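Local structure of phospholethanolamine N-methyltransferase 2 (Haemonchus contortus, 4KRI) at residues V26-P31 with K37-Q42; E75-S80 with L102-S107; I213-G218 with S242-Q247; E357-K360 with D366-V369. The protein probably transfers methyl groups from S-adenosylmethionine to phosphomonomethylethanolamine on the nematode route to phosphocholine. All blocks are in the same frame, centred on the assembly; numbering follows the deposited sequence.

Interaction 1: residues V26-P31 with K37-Q42; sequences VGILCP and KALTEQ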
loop_
_atom_site.group_PDB
_atom_site.type_symbol
_atom_site.label_atom_id
_atom_site.label_comp_id
_atom_site.label_asym_id
_atom_site.label_seq_id
_atom_site.Cartn_x
_atom_site.Cartn_y
_atom_site.Cartn_z
ATOM N N VAL A 26 -5.594 27.186 -7.868
ATOM C CA VAL A 26 -5.602 25.832 -8.424
ATOM C C VAL A 26 -5.329 25.906 -9.919
ATOM O O VAL A 26 -5.835 26.800 -10.598
ATOM C CB VAL A 26 -6.957 25.143 -8.176
ATOM C CG1 VAL A 26 -7.061 23.834 -8.951
ATOM C CG2 VAL A 26 -7.123 24.873 -6.712
ATOM N N GLY A 27 -4.478 25.014 -10.418
ATOM C CA GLY A 27 -4.261 24.883 -11.848
ATOM C C GLY A 27 -4.840 23.552 -12.282
ATOM O O GLY A 27 -4.793 22.581 -11.520
ATOM N N ILE A 28 -5.407 23.519 -13.486
ATOM C CA ILE A 28 -5.971 22.302 -14.050
ATOM C C ILE A 28 -5.408 22.088 -15.451
ATOM O O ILE A 28 -5.490 22.969 -16.295
ATOM C CB ILE A 28 -7.506 22.406 -14.140
ATOM C CG1 ILE A 28 -8.099 22.586 -12.735
ATOM C CG2 ILE A 28 -8.090 21.159 -14.805
ATOM C CD1 ILE A 28 -9.584 22.886 -12.715
ATOM N N LEU A 29 -4.805 20.928 -15.676
ATOM C CA LEU A 29 -4.345 20.554 -17.006
ATOM C C LEU A 29 -5.200 19.374 -17.435
ATOM O O LEU A 29 -5.084 18.284 -16.869
ATOM C CB LEU A 29 -2.865 20.166 -16.976
ATOM C CG LEU A 29 -2.282 19.458 -18.206
ATOM C CD1 LEU A 29 -2.481 20.275 -19.468
ATOM C CD2 LEU A 29 -0.794 19.174 -17.985
ATOM N N CYS A 30 -6.076 19.599 -18.409
ATOM C CA CYS A 30 -7.051 18.593 -18.802
ATOM C C CYS A 30 -7.519 18.918 -20.205
ATOM O O CYS A 30 -8.176 19.940 -20.417
ATOM C CB CYS A 30 -8.237 18.610 -17.833
ATOM S SG CYS A 30 -9.492 17.321 -18.101
ATOM N N PRO A 31 -7.176 18.054 -21.172
ATOM C CA PRO A 31 -7.507 18.351 -22.571
ATOM C C PRO A 31 -8.998 18.204 -22.887
ATOM O O PRO A 31 -9.456 18.763 -23.886
ATOM C CB PRO A 31 -6.685 17.317 -23.349
ATOM C CG PRO A 31 -6.519 16.179 -22.401
ATOM C CD PRO A 31 -6.405 16.805 -21.033
ATOM N N LYS A 37 -14.314 21.328 -16.775
ATOM C CA LYS A 37 -15.351 22.166 -16.176
ATOM C C LYS A 37 -15.978 21.527 -14.935
ATOM O O LYS A 37 -16.343 22.226 -13.985
ATOM C CB LYS A 37 -16.431 22.486 -17.205
ATOM C CG LYS A 37 -15.952 23.353 -18.345
ATOM C CD LYS A 37 -16.931 23.274 -19.505
ATOM C CE LYS A 37 -16.515 24.180 -20.645
ATOM N NZ LYS A 37 -17.557 24.197 -21.698
ATOM N N ALA A 38 -16.105 20.202 -14.950
ATOM C CA ALA A 38 -16.576 19.462 -13.781
ATOM C C ALA A 38 -15.632 19.652 -12.591
ATOM O O ALA A 38 -16.070 19.741 -11.442
ATOM C CB ALA A 38 -16.714 17.985 -14.111
ATOM N N LEU A 39 -14.333 19.692 -12.865
ATOM C CA LEU A 39 -13.352 19.970 -11.821
ATOM C C LEU A 39 -13.491 21.399 -11.306
ATOM O O LEU A 39 -13.459 21.641 -10.099
ATOM C CB LEU A 39 -11.929 19.750 -12.339
ATOM C CG LEU A 39 -11.344 18.344 -12.358
ATOM C CD1 LEU A 39 -9.988 18.344 -13.054
ATOM C CD2 LEU A 39 -11.214 17.804 -10.934
ATOM N N THR A 40 -13.652 22.345 -12.223
ATOM C CA THR A 40 -13.752 23.753 -11.848
ATOM C C THR A 40 -14.945 24.024 -10.939
ATOM O O THR A 40 -14.830 24.777 -9.972
ATOM C CB THR A 40 -13.836 24.665 -13.092
ATOM O OG1 THR A 40 -12.625 24.552 -13.853
ATOM C CG2 THR A 40 -14.024 26.120 -12.678
ATOM N N GLU A 41 -16.083 23.401 -11.236
ATOM C CA GLU A 41 -17.310 23.641 -10.472
ATOM C C GLU A 41 -17.231 23.080 -9.058
ATOM O O GLU A 41 -18.091 23.364 -8.225
ATOM C CB GLU A 41 -18.542 23.073 -11.191
ATOM C CG GLU A 41 -19.006 23.868 -12.410
ATOM C CD GLU A 41 -19.328 25.326 -12.102
ATOM O OE1 GLU A 41 -20.254 25.599 -11.307
ATOM O OE2 GLU A 41 -18.653 26.209 -12.667
ATOM N N GLN A 42 -16.201 22.285 -8.794
ATOM C CA GLN A 42 -15.968 21.724 -7.470
ATOM C C GLN A 42 -15.461 22.781 -6.494
ATOM O O GLN A 42 -15.493 22.579 -5.280
ATOM C CB GLN A 42 -14.956 20.581 -7.557
ATOM C CG GLN A 42 -15.518 19.276 -8.119
ATOM C CD GLN A 42 -16.426 18.577 -7.132
ATOM O OE1 GLN A 42 -15.976 18.095 -6.090
ATOM N NE2 GLN A 42 -17.714 18.536 -7.442
#
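I28 and L39 meet with no flat group taking part, so the contact has no ring faces or edges. It is made by branched aliphatic side chains and one hydroxyl. I28 points from strand 25-29 toward the helix. Its two arms divide the work. The CG2 branch reaches the end of the leucine, with I28 CG2 and L39 CD1 3.8 Å apart. The longer arm goes to the root of the helix side chains. There I28 CD1 lies 3.9 Å from L39 CB and 3.6 Å from T40 OG1. The last of these is a van der Waals touch of a methyl on an oxygen. T40 OG1 lies anti to the carbonyl carbon (chi1 -63°), beside the backbone N. This turns it back along the helix, where it bonds to the carbonyl O of R36. The hydroxyl is thus satisfied by its own helix while its flank rests on the isoleucine methyl. The backbones stay well apart, with I28 CA and L39 CA 8.1 Å from each other. L39 is buried and also packs on I11 of helix 5-18 and on I68 of strand 64-70. I28 and T40 both touch T49 of strand 48-52. The arrangement is that of a beta-alpha-beta unit: strand 25-29 and strand 48-52 run parallel as neighbours, and helix 33-40 between them in sequence packs on the sheet.

Interaction 2: residues E75-S80 with L102-S107; sequences EEINDS and LRQDLS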
loop_
_atom_site.group_PDB
_atom_site.type_symbol
_atom_site.label_atom_id
_atom_site.label_comp_id
_atom_site.label_asym_id
_atom_site.label_seq_id
_atom_site.Cartn_x
_atom_site.Cartn_y
_atom_site.Cartn_z
ATOM N N GLU A 75 1.173 10.895 -24.098
ATOM C CA GLU A 75 2.475 10.945 -24.754
ATOM C C GLU A 75 3.620 10.791 -23.762
ATOM O O GLU A 75 4.569 10.043 -24.007
ATOM C CB GLU A 75 2.645 12.261 -25.508
ATOM C CG GLU A 75 1.980 12.303 -26.867
ATOM C CD GLU A 75 2.472 13.472 -27.686
ATOM O OE1 GLU A 75 3.017 14.423 -27.084
ATOM O OE2 GLU A 75 2.329 13.437 -28.925
ATOM N N GLU A 76 3.526 11.507 -22.643
ATOM C CA GLU A 76 4.597 11.535 -21.644
ATOM C C GLU A 76 4.928 10.175 -21.044
ATOM O O GLU A 76 6.094 9.875 -20.784
ATOM C CB GLU A 76 4.256 12.515 -20.515
ATOM C CG GLU A 76 4.406 13.991 -20.877
ATOM C CD GLU A 76 3.372 14.483 -21.890
ATOM O OE1 GLU A 76 2.362 13.783 -22.132
ATOM O OE2 GLU A 76 3.567 15.585 -22.448
ATOM N N ILE A 77 3.917 9.345 -20.813
ATOM C CA ILE A 77 4.182 8.056 -20.170
ATOM C C ILE A 77 4.917 7.083 -21.098
ATOM O O ILE A 77 5.355 6.018 -20.669
ATOM C CB ILE A 77 2.904 7.404 -19.585
ATOM C CG1 ILE A 77 1.920 7.037 -20.694
ATOM C CG2 ILE A 77 2.246 8.333 -18.559
ATOM C CD1 ILE A 77 0.740 6.211 -20.208
ATOM N N ASN A 78 5.066 7.459 -22.365
ATOM C CA ASN A 78 5.793 6.632 -23.328
ATOM C C ASN A 78 7.097 7.277 -23.809
ATOM O O ASN A 78 7.763 6.755 -24.707
ATOM C CB ASN A 78 4.901 6.312 -24.536
ATOM C CG ASN A 78 3.632 5.560 -24.150
ATOM O OD1 ASN A 78 3.666 4.610 -23.364
ATOM N ND2 ASN A 78 2.505 5.990 -24.703
ATOM N N ASP A 79 7.456 8.411 -23.209
ATOM C CA ASP A 79 8.596 9.207 -23.669
ATOM C C ASP A 79 9.202 9.971 -22.491
ATOM O O ASP A 79 8.625 10.950 -22.024
ATOM C CB ASP A 79 8.134 10.188 -24.754
ATOM C CG ASP A 79 9.279 10.968 -25.384
ATOM O OD1 ASP A 79 10.416 10.939 -24.865
ATOM O OD2 ASP A 79 9.028 11.631 -26.414
ATOM N N SER A 80 10.370 9.536 -22.029
ATOM C CA SER A 80 10.950 10.090 -20.804
ATOM C C SER A 80 11.345 11.560 -20.941
ATOM O O SER A 80 11.262 12.318 -19.977
ATOM C CB SER A 80 12.139 9.253 -20.325
ATOM O OG SER A 80 13.225 9.338 -21.228
ATOM N N LEU A 102 -2.565 13.645 -9.950
ATOM C CA LEU A 102 -2.356 13.253 -11.327
ATOM C C LEU A 102 -3.162 12.000 -11.622
ATOM O O LEU A 102 -2.958 10.963 -11.000
ATOM C CB LEU A 102 -0.865 12.994 -11.588
ATOM C CG LEU A 102 -0.535 12.264 -12.898
ATOM C CD1 LEU A 102 -0.767 13.159 -14.073
ATOM C CD2 LEU A 102 0.901 11.759 -12.888
ATOM N N ARG A 103 -4.093 12.104 -12.563
ATOM C CA ARG A 103 -4.912 10.968 -12.950
ATOM C C ARG A 103 -4.503 10.536 -14.349
ATOM O O ARG A 103 -4.541 11.325 -15.295
ATOM C CB ARG A 103 -6.399 11.360 -12.942
ATOM C CG ARG A 103 -7.408 10.222 -13.232
ATOM C CD ARG A 103 -7.506 9.880 -14.727
ATOM N NE ARG A 103 -8.625 8.989 -15.011
ATOM C CZ ARG A 103 -9.846 9.401 -15.339
ATOM N NH1 ARG A 103 -10.125 10.697 -15.444
ATOM N NH2 ARG A 103 -10.794 8.509 -15.572
ATOM N N GLN A 104 -4.120 9.277 -14.487
ATOM C CA GLN A 104 -3.792 8.734 -15.790
ATOM C C GLN A 104 -4.223 7.284 -15.852
ATOM O O GLN A 104 -3.867 6.492 -14.975
ATOM C CB GLN A 104 -2.287 8.856 -16.048
ATOM C CG GLN A 104 -1.849 8.387 -17.426
ATOM C CD GLN A 104 -2.371 9.272 -18.538
ATOM O OE1 GLN A 104 -2.440 10.496 -18.397
ATOM N NE2 GLN A 104 -2.757 8.654 -19.653
ATOM N N ASP A 105 -4.986 6.940 -16.892
ATOM C CA ASP A 105 -5.417 5.557 -17.115
ATOM C C ASP A 105 -4.276 4.748 -17.726
ATOM O O ASP A 105 -3.729 5.134 -18.765
ATOM C CB ASP A 105 -6.627 5.550 -18.045
ATOM C CG ASP A 105 -7.177 4.162 -18.290
ATOM O OD1 ASP A 105 -6.875 3.227 -17.513
ATOM O OD2 ASP A 105 -7.931 4.015 -19.271
ATOM N N LEU A 106 -3.908 3.635 -17.089
ATOM C CA LEU A 106 -2.827 2.789 -17.591
ATOM C C LEU A 106 -3.344 1.454 -18.154
ATOM O O LEU A 106 -2.564 0.537 -18.389
ATOM C CB LEU A 106 -1.764 2.551 -16.504
ATOM C CG LEU A 106 -1.015 3.784 -15.977
ATOM C CD1 LEU A 106 0.030 3.362 -14.963
ATOM C CD2 LEU A 106 -0.358 4.541 -17.106
ATOM N N SER A 107 -4.653 1.352 -18.375
ATOM C CA SER A 107 -5.237 0.092 -18.840
ATOM C C SER A 107 -4.839 -0.256 -20.278
ATOM O O SER A 107 -4.877 -1.423 -20.670
ATOM C CB SER A 107 -6.761 0.102 -18.697
ATOM O OG SER A 107 -7.372 0.988 -19.619
#
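I77 meets Q104 and L106 at and just after the end of strand 98-105, with a different branch for each. The side chains of I77 and L106 meet at an oblique angle through their terminal methyls, with I77 CD1 3.7 Å from L106 CD2. L106 starts off to one side, but its end swings in to meet the isoleucine. I77 CG1 sits between the backbone N and the carbonyl carbon (chi1 65°), a crowded position that sends CD1 toward L106. The other branch lies near the aliphatic part of Q104, with I77 CG2 4.2 Å from Q104 CG. The amide of Q104 is engaged elsewhere: NE2 bonds to D74 OD1, and OE1 takes the backbone N of L73. This holds Q104 at the chain leading into 75-80. At the end of strand 98-105, D105 shapes the turn that carries L106. S107 N gives a 3.0 Å bond to D105 OD1 (158° at the hydrogen), approaching from above the carboxylate plane. This is an Asx turn. S107 OG donates to D105 OD2 at 3.1 Å, on the syn side, so both carboxylate oxygens are gripped. The touching residues are all buried. Helix 114-124 lies alongside, with L118 on I77 and M115 on L106. Strand 156-166 runs antiparallel to strand 98-105, and its F157 and W159 also pack on L106.

Interaction 3: residues I213-G218 with S242-Q247; sequences ILKRFG and SEFGLQ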
loop_
_atom_site.group_PDB
_atom_site.type_symbol
_atom_site.label_atom_id
_atom_site.label_comp_id
_atom_site.label_asym_id
_atom_site.label_seq_id
_atom_site.Cartn_x
_atom_site.Cartn_y
_atom_site.Cartn_z
ATOM N N ILE A 213 -7.403 -18.200 9.807
ATOM C CA ILE A 213 -7.277 -16.924 10.513
ATOM C C ILE A 213 -8.516 -16.046 10.321
ATOM O O ILE A 213 -9.023 -15.461 11.281
ATOM C CB ILE A 213 -6.006 -16.177 10.069
ATOM C CG1 ILE A 213 -4.790 -17.035 10.411
ATOM C CG2 ILE A 213 -5.898 -14.811 10.730
ATOM C CD1 ILE A 213 -3.497 -16.366 10.162
ATOM N N LEU A 214 -9.022 -15.965 9.093
ATOM C CA LEU A 214 -10.214 -15.154 8.826
ATOM C C LEU A 214 -11.413 -15.599 9.652
ATOM O O LEU A 214 -12.232 -14.777 10.073
ATOM C CB LEU A 214 -10.590 -15.212 7.346
ATOM C CG LEU A 214 -9.696 -14.367 6.447
ATOM C CD1 LEU A 214 -10.098 -14.556 4.977
ATOM C CD2 LEU A 214 -9.782 -12.896 6.847
ATOM N N LYS A 215 -11.520 -16.896 9.887
ATOM C CA LYS A 215 -12.629 -17.420 10.669
ATOM C C LYS A 215 -12.599 -16.960 12.127
ATOM O O LYS A 215 -13.622 -16.967 12.802
ATOM C CB LYS A 215 -12.661 -18.951 10.589
ATOM C CG LYS A 215 -13.241 -19.449 9.260
ATOM C CD LYS A 215 -13.153 -20.970 9.134
ATOM C CE LYS A 215 -13.637 -21.432 7.758
ATOM N NZ LYS A 215 -13.484 -22.907 7.574
ATOM N N ARG A 216 -11.432 -16.552 12.604
ATOM C CA ARG A 216 -11.319 -16.102 13.988
ATOM C C ARG A 216 -11.880 -14.697 14.216
ATOM O O ARG A 216 -11.913 -14.210 15.351
ATOM C CB ARG A 216 -9.878 -16.239 14.466
ATOM C CG ARG A 216 -9.415 -17.684 14.361
ATOM C CD ARG A 216 -8.091 -17.907 14.997
ATOM N NE ARG A 216 -8.099 -17.540 16.407
ATOM C CZ ARG A 216 -7.089 -17.796 17.231
ATOM N NH1 ARG A 216 -6.021 -18.427 16.773
ATOM N NH2 ARG A 216 -7.151 -17.428 18.501
ATOM N N PHE A 217 -12.346 -14.063 13.145
ATOM C CA PHE A 217 -13.101 -12.814 13.276
ATOM C C PHE A 217 -14.458 -13.116 13.892
ATOM O O PHE A 217 -15.092 -12.236 14.482
ATOM C CB PHE A 217 -13.347 -12.164 11.914
ATOM C CG PHE A 217 -12.328 -11.123 11.519
ATOM C CD1 PHE A 217 -12.286 -9.891 12.153
ATOM C CD2 PHE A 217 -11.442 -11.363 10.481
ATOM C CE1 PHE A 217 -11.358 -8.919 11.775
ATOM C CE2 PHE A 217 -10.520 -10.399 10.090
ATOM C CZ PHE A 217 -10.484 -9.167 10.731
ATOM N N GLY A 218 -14.901 -14.364 13.743
ATOM C CA GLY A 218 -16.261 -14.739 14.085
ATOM C C GLY A 218 -17.169 -14.515 12.891
ATOM O O GLY A 218 -16.692 -14.419 11.760
ATOM N N SER A 242 -13.861 -13.503 -1.913
ATOM C CA SER A 242 -14.464 -14.646 -2.609
ATOM C C SER A 242 -15.149 -15.629 -1.657
ATOM O O SER A 242 -16.151 -16.246 -2.015
ATOM C CB SER A 242 -13.442 -15.373 -3.483
ATOM O OG SER A 242 -12.417 -15.921 -2.680
ATOM N N GLU A 243 -14.626 -15.752 -0.445
ATOM C CA GLU A 243 -15.146 -16.720 0.522
ATOM C C GLU A 243 -16.267 -16.170 1.388
ATOM O O GLU A 243 -17.192 -16.900 1.750
ATOM C CB GLU A 243 -14.018 -17.203 1.439
ATOM C CG GLU A 243 -13.036 -18.137 0.767
ATOM C CD GLU A 243 -13.631 -19.513 0.508
ATOM O OE1 GLU A 243 -14.301 -20.066 1.416
ATOM O OE2 GLU A 243 -13.432 -20.040 -0.608
ATOM N N PHE A 244 -16.171 -14.892 1.744
ATOM C CA PHE A 244 -17.153 -14.299 2.647
ATOM C C PHE A 244 -17.985 -13.192 2.015
ATOM O O PHE A 244 -18.930 -12.703 2.633
ATOM C CB PHE A 244 -16.453 -13.779 3.906
ATOM C CG PHE A 244 -15.741 -14.851 4.682
ATOM C CD1 PHE A 244 -16.417 -15.596 5.635
ATOM C CD2 PHE A 244 -14.395 -15.119 4.453
ATOM C CE1 PHE A 244 -15.771 -16.588 6.349
ATOM C CE2 PHE A 244 -13.743 -16.106 5.161
ATOM C CZ PHE A 244 -14.429 -16.838 6.116
ATOM N N GLY A 245 -17.646 -12.782 0.796
ATOM C CA GLY A 245 -18.413 -11.737 0.138
ATOM C C GLY A 245 -18.191 -10.362 0.747
ATOM O O GLY A 245 -19.039 -9.469 0.621
ATOM N N LEU A 246 -17.050 -10.201 1.408
ATOM C CA LEU A 246 -16.689 -8.914 1.987
ATOM C C LEU A 246 -16.275 -7.949 0.884
ATOM O O LEU A 246 -15.746 -8.366 -0.152
ATOM C CB LEU A 246 -15.528 -9.082 2.951
ATOM C CG LEU A 246 -15.852 -9.895 4.205
ATOM C CD1 LEU A 246 -14.607 -10.067 5.053
ATOM C CD2 LEU A 246 -16.924 -9.164 4.980
ATOM N N GLN A 247 -16.524 -6.661 1.113
ATOM C CA GLN A 247 -15.923 -5.609 0.302
ATOM C C GLN A 247 -14.601 -5.262 0.969
ATOM O O GLN A 247 -14.564 -4.892 2.155
ATOM C CB GLN A 247 -16.832 -4.386 0.255
ATOM C CG GLN A 247 -16.265 -3.224 -0.538
ATOM C CD GLN A 247 -17.254 -2.087 -0.661
ATOM O OE1 GLN A 247 -17.264 -1.167 0.155
ATOM N NE2 GLN A 247 -18.099 -2.149 -1.679
#
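L214 and F244 make the apolar part of this contact. The side chains cross at a slant, and one ring atom does most of the touching: F244 CE2 is 3.9 Å from L214 CB and 4.0 Å from L214 CD1. K215 adds the second apolar touch. Its CG comes to the edge of the phenylalanine ring, near the ring plane, 4.3 Å from F244 CZ. F244 CG lies anti to the carbonyl carbon (chi1 -61°), which sets the ring against the end of helix 206-215. No hydrogen bond crosses between the segments. Charge plays at most a distant part: K215 NZ and E243 OE1 are opposite in sign but 6.8 Å apart, so any attraction is probably weak. Backbone bonds hold the turn that follows: F217 N reaches L214 O at 3.2 Å, and G218 N reaches K215 O at 3.0 Å in a type I turn. L214 O also lies at the edge of the F217 ring, in its plane. G218 and G245 each leave their helix with positive phi. F244 has further cover from L211 and M220, while L214 rests on F294 of strand 290-296. Helices 206-215 and 235-244 thus pack side by side over parallel strands 225-229, 247-252 and 290-296. This is the layout of a Rossmann-like methyltransferase domain, and the L214 side chain lies about 9 Å from the bound S-adenosylhomocysteine.

Interaction 4: residues E357-K360 with D366-V369; sequences EIAK and DIEV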
loop_
_atom_site.group_PDB
_atom_site.type_symbol
_atom_site.label_atom_id
_atom_site.label_comp_id
_atom_site.label_asym_id
_atom_site.label_seq_id
_atom_site.Cartn_x
_atom_site.Cartn_y
_atom_site.Cartn_z
ATOM N N GLU A 357 -0.882 -3.901 25.971
ATOM C CA GLU A 357 -0.738 -2.585 26.605
ATOM C C GLU A 357 -1.156 -1.464 25.660
ATOM O O GLU A 357 -1.912 -0.558 26.031
ATOM C CB GLU A 357 0.721 -2.351 27.032
ATOM C CG GLU A 357 1.198 -3.143 28.233
ATOM C CD GLU A 357 2.716 -3.112 28.376
ATOM O OE1 GLU A 357 3.393 -2.454 27.551
ATOM O OE2 GLU A 357 3.240 -3.757 29.303
ATOM N N ILE A 358 -0.652 -1.531 24.431
ATOM C CA ILE A 358 -0.955 -0.517 23.427
ATOM C C ILE A 358 -2.438 -0.537 23.062
ATOM O O ILE A 358 -3.072 0.512 22.923
ATOM C CB ILE A 358 -0.066 -0.696 22.185
ATOM C CG1 ILE A 358 1.400 -0.478 22.573
ATOM C CG2 ILE A 358 -0.475 0.275 21.088
ATOM C CD1 ILE A 358 2.392 -0.965 21.533
ATOM N N ALA A 359 -3.006 -1.731 22.947
ATOM C CA ALA A 359 -4.410 -1.837 22.560
ATOM C C ALA A 359 -5.320 -1.273 23.646
ATOM O O ALA A 359 -6.322 -0.619 23.342
ATOM C CB ALA A 359 -4.774 -3.281 22.245
ATOM N N LYS A 360 -4.974 -1.522 24.909
ATOM C CA LYS A 360 -5.740 -0.951 26.013
ATOM C C LYS A 360 -5.684 0.579 26.018
ATOM O O LYS A 360 -6.716 1.248 26.170
ATOM C CB LYS A 360 -5.243 -1.498 27.357
ATOM C CG LYS A 360 -5.689 -2.917 27.645
ATOM C CD LYS A 360 -6.010 -3.100 29.122
ATOM C CE LYS A 360 -6.406 -4.534 29.411
ATOM N NZ LYS A 360 -5.359 -5.468 28.927
ATOM N N ASP A 366 -12.465 -6.140 24.712
ATOM C CA ASP A 366 -12.533 -7.545 24.289
ATOM C C ASP A 366 -11.246 -7.997 23.609
ATOM O O ASP A 366 -11.278 -8.584 22.524
ATOM C CB ASP A 366 -13.720 -7.781 23.349
ATOM C CG ASP A 366 -15.048 -7.468 23.999
ATOM O OD1 ASP A 366 -15.116 -7.460 25.247
ATOM O OD2 ASP A 366 -16.023 -7.236 23.256
ATOM N N ILE A 367 -10.114 -7.711 24.244
ATOM C CA ILE A 367 -8.812 -8.034 23.664
ATOM C C ILE A 367 -8.474 -9.519 23.791
ATOM O O ILE A 367 -8.523 -10.090 24.884
ATOM C CB ILE A 367 -7.696 -7.196 24.326
ATOM C CG1 ILE A 367 -7.895 -5.711 23.983
ATOM C CG2 ILE A 367 -6.320 -7.687 23.896
ATOM C CD1 ILE A 367 -7.101 -4.751 24.878
ATOM N N GLU A 368 -8.141 -10.140 22.664
ATOM C CA GLU A 368 -7.652 -11.517 22.639
ATOM C C GLU A 368 -6.221 -11.534 22.116
ATOM O O GLU A 368 -5.934 -10.944 21.066
ATOM C CB GLU A 368 -8.544 -12.369 21.729
ATOM C CG GLU A 368 -8.076 -13.820 21.584
ATOM C CD GLU A 368 -8.901 -14.620 20.583
ATOM O OE1 GLU A 368 -9.892 -14.075 20.044
ATOM O OE2 GLU A 368 -8.551 -15.796 20.335
ATOM N N VAL A 369 -5.318 -12.196 22.836
ATOM C CA VAL A 369 -3.971 -12.401 22.316
ATOM C C VAL A 369 -3.614 -13.880 22.374
ATOM O O VAL A 369 -4.041 -14.599 23.287
ATOM C CB VAL A 369 -2.904 -11.581 23.072
ATOM C CG1 VAL A 369 -3.050 -10.097 22.764
ATOM C CG2 VAL A 369 -2.980 -11.844 24.590
#
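This contact belongs to the end of a Rossmann-like methyltransferase sheet, where helix 352-362 turns back into strand 367-371. I367, on strand 367-371, points at the helix and makes both touches with one methyl. I367 CD1 is 3.8 Å from A359 CB and 3.6 Å from K360 CG. The alanine is small, and A359 CA and I367 CA, the closest CA pair of the two segments, are 7.7 Å apart. I367 CG1 is anti to the carbonyl carbon (chi1 -66°) and the arm runs on nearly extended (chi2 164°), which carries CD1 across to the helix. K360 leaves the helix to one side and touches with the root of its chain. Bends at chi2 and chi4 accompany the salt bridge of its NZ to E356 OE2, one turn earlier, which probably offsets its charge within the helix. E356 also touches I367 and V369. The contact is graded: A359 is buried, I367 is partly covered, and K360 lies at the solvent side. On the helix side, F309 of helix 305-315 packs on A359 and I358. On the strand side, strand 422-430 runs antiparallel to 367-371, with A429 against I367 and F427 against A359. Strand 422-430 also pairs antiparallel with 320-329, and so stands between the two.

In the fold
The four contacts follow one another along the chain, and none nests in or crosses another. Interaction 1 closes a short loop from strand 25-29 into helix 33-40. Interaction 2 spans helix 80-93 and ties the loop before it to the end of strand 98-105. Their centres are 19 Å apart and both reach the N-terminal strands. Interaction 3 joins the ends of two helices in the methyltransferase half, 37 Å from interaction 2 between centres. Interaction 4 closes the short turn from helix 352-362 into strand 367-371. Interactions 3 and 4 touch through a salt bridge, R216 NH2 to E368 OE2 at 2.8 Å, which links the chain just after helix 206-215 to strand 367-371.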